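Nucleoside diphosphate kinase (Encephalitozoon cuniculi, PDB 3MPD) catalyses transfer of the gamma-phosphate of ATP to nucleoside diphosphates by a ping-pong mechanism through a phosphohistidine intermediate, with magnesium as cofactor. Local coordinates at the interface of chains A and B. Numbering follows the deposited sequence. Chains: chain A/B, Nucleoside diphosphate kinase.

The interface of chains A and B. Residues chain A 30, 33-35, 145-146, 150; chain B 17-18, 20.
B:Arg20 reaches across the two-fold interface of the deposited pair and meets A:Asp146 tip to tip, its side chain extended from CG to NE. NDP kinases are generally oligomers built from dimers, so this assembly contact, repeated with the chains exchanged, probably belongs to the natural assembly; its centre lies about 19 Å from the active-site A:His119, away from the catalytic histidine. The guanidinium grips the carboxylate side-on in a salt bridge. NE of B:Arg20 donates to OD2 of A:Asp146 at 2.8 Å. NH2 of B:Arg20 reaches OD1 of A:Asp146 at 2.9 Å. Both bonds are nearly straight, and the two planes lie only 13° apart. NH2 uses the syn lone pair of OD1, whereas NE meets OD2 on its syn side, slightly out of the carboxylate plane. The phenol OH of A:Tyr35 donates to OD1 of A:Asp146 at 2.7 Å, nearly along the C-O axis, and so helps fix the rotation of the carboxylate.

A:Leu34 O takes a well-formed hydrogen bond from NH1 of B:Arg20 at 2.9 Å, near the guanidinium plane. A:Glu30 O, in the last turn of helix 22-32, and A:Gly33 O lie off that plane on the face away from A:Phe145, and accept weak, bent bonds from NH1 and NH2. These acceptors and the aspartate probably stabilise the arginine's positive charge.

Apolar packing centres on A:Phe145, whose chi1 of 48° places the ring between A:Tyr35 CE1 and B:Lys18. CA of B:Lys18, at the end of helix 14-18, sits 3.5 Å over the centroid of the A:Phe145 ring in a CH-pi contact. The lysine's CB and CG continue past CG of the phenylalanine, and the ring's CZ lies above the rim of the arginine guanidinium.

Waters complete the seam beside A:Glu30, whose extended chain (CG anti to the backbone N, chi1 -179°) runs antiparallel to B:Arg20. One water links OE1 to B:Arg20 O; the second lies 2.9 Å from A:Glu30 OE2 and 2.8 Å from the carbonyl O of B:Ile17.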
# COMPACT_ATOMS: atom_id res chain seq x y z
N GLU A 30 6.95 -8.33 -2.34
CA GLU A 30 5.94 -9.34 -2.02
C GLU A 30 6.37 -10.68 -2.65
O GLU A 30 6.19 -11.74 -2.04
CB GLU A 30 4.57 -8.86 -2.57
CG GLU A 30 3.40 -9.79 -2.31
CD GLU A 30 2.04 -9.22 -2.75
OE1 GLU A 30 1.92 -8.61 -3.86
OE2 GLU A 30 1.06 -9.46 -2.01
N GLY A 33 9.10 -12.56 -0.67
CA GLY A 33 8.62 -13.29 0.50
C GLY A 33 8.47 -12.44 1.76
O GLY A 33 8.12 -12.98 2.83
N LEU A 34 8.76 -11.14 1.67
CA LEU A 34 8.67 -10.27 2.83
C LEU A 34 7.20 -10.02 3.17
O LEU A 34 6.31 -10.18 2.33
CB LEU A 34 9.43 -8.95 2.60
CG LEU A 34 10.96 -9.11 2.55
CD1 LEU A 34 11.63 -7.81 2.08
CD2 LEU A 34 11.54 -9.60 3.95
N TYR A 35 6.97 -9.62 4.41
CA TYR A 35 5.61 -9.40 4.87
C TYR A 35 5.33 -7.93 5.07
O TYR A 35 5.99 -7.30 5.89
CB TYR A 35 5.38 -10.14 6.21
CG TYR A 35 5.54 -11.64 6.09
CD1 TYR A 35 4.49 -12.42 5.57
CD2 TYR A 35 6.72 -12.28 6.49
CE1 TYR A 35 4.61 -13.78 5.45
CE2 TYR A 35 6.85 -13.66 6.38
CZ TYR A 35 5.80 -14.40 5.85
OH TYR A 35 5.89 -15.76 5.75
N PHE A 145 2.17 -15.64 7.35
CA PHE A 145 1.20 -16.64 6.89
C PHE A 145 1.79 -17.80 6.11
O PHE A 145 1.21 -18.89 6.09
CB PHE A 145 0.08 -15.98 6.08
CG PHE A 145 0.58 -15.03 5.04
CD1 PHE A 145 1.07 -15.50 3.81
CD2 PHE A 145 0.59 -13.66 5.29
CE1 PHE A 145 1.54 -14.61 2.84
CE2 PHE A 145 1.06 -12.74 4.32
CZ PHE A 145 1.53 -13.22 3.08
N ASP A 146 2.92 -17.60 5.45
CA ASP A 146 3.50 -18.67 4.67
C ASP A 146 4.95 -18.98 5.06
O ASP A 146 5.73 -19.49 4.23
CB ASP A 146 3.33 -18.43 3.14
CG ASP A 146 3.95 -17.12 2.66
OD1 ASP A 146 4.55 -16.37 3.46
OD2 ASP A 146 3.85 -16.82 1.46
N ILE A 150 8.79 -20.58 2.91
CA ILE A 150 9.84 -19.64 2.54
C ILE A 150 11.15 -19.86 3.34
O ILE A 150 12.25 -19.66 2.80
CB ILE A 150 9.30 -18.20 2.64
CG1 ILE A 150 8.11 -18.01 1.67
CG2 ILE A 150 10.38 -17.20 2.30
CD1 ILE A 150 7.44 -16.65 1.74
N ILE B 17 -4.41 -11.14 0.99
CA ILE B 17 -3.07 -10.75 1.49
C ILE B 17 -2.19 -12.02 1.61
O ILE B 17 -1.03 -12.04 1.16
CB ILE B 17 -3.15 -10.08 2.90
CG1 ILE B 17 -4.05 -8.81 2.93
CG2 ILE B 17 -1.73 -9.83 3.46
CD1 ILE B 17 -3.55 -7.61 2.07
N LYS B 18 -2.76 -13.07 2.18
CA LYS B 18 -2.01 -14.30 2.39
C LYS B 18 -1.67 -15.00 1.05
O LYS B 18 -0.65 -15.71 0.92
CB LYS B 18 -2.77 -15.23 3.36
CG LYS B 18 -3.01 -14.60 4.75
CD LYS B 18 -3.77 -15.55 5.70
CE LYS B 18 -3.93 -14.91 7.08
NZ LYS B 18 -4.69 -15.84 8.00
N ARG B 20 -0.83 -13.32 -1.41
CA ARG B 20 0.16 -12.41 -2.04
C ARG B 20 -0.34 -11.75 -3.33
O ARG B 20 0.38 -11.68 -4.34
CB ARG B 20 1.52 -13.12 -2.25
CG ARG B 20 2.17 -13.51 -0.89
CD ARG B 20 3.61 -13.97 -1.00
NE ARG B 20 4.15 -14.24 0.35
CZ ARG B 20 4.89 -13.41 1.09
NH1 ARG B 20 5.25 -12.22 0.62
NH2 ARG B 20 5.31 -13.77 2.31
O HOH W 1 0.40 -9.67 -6.37
O HOH W 2 1.07 -10.16 0.77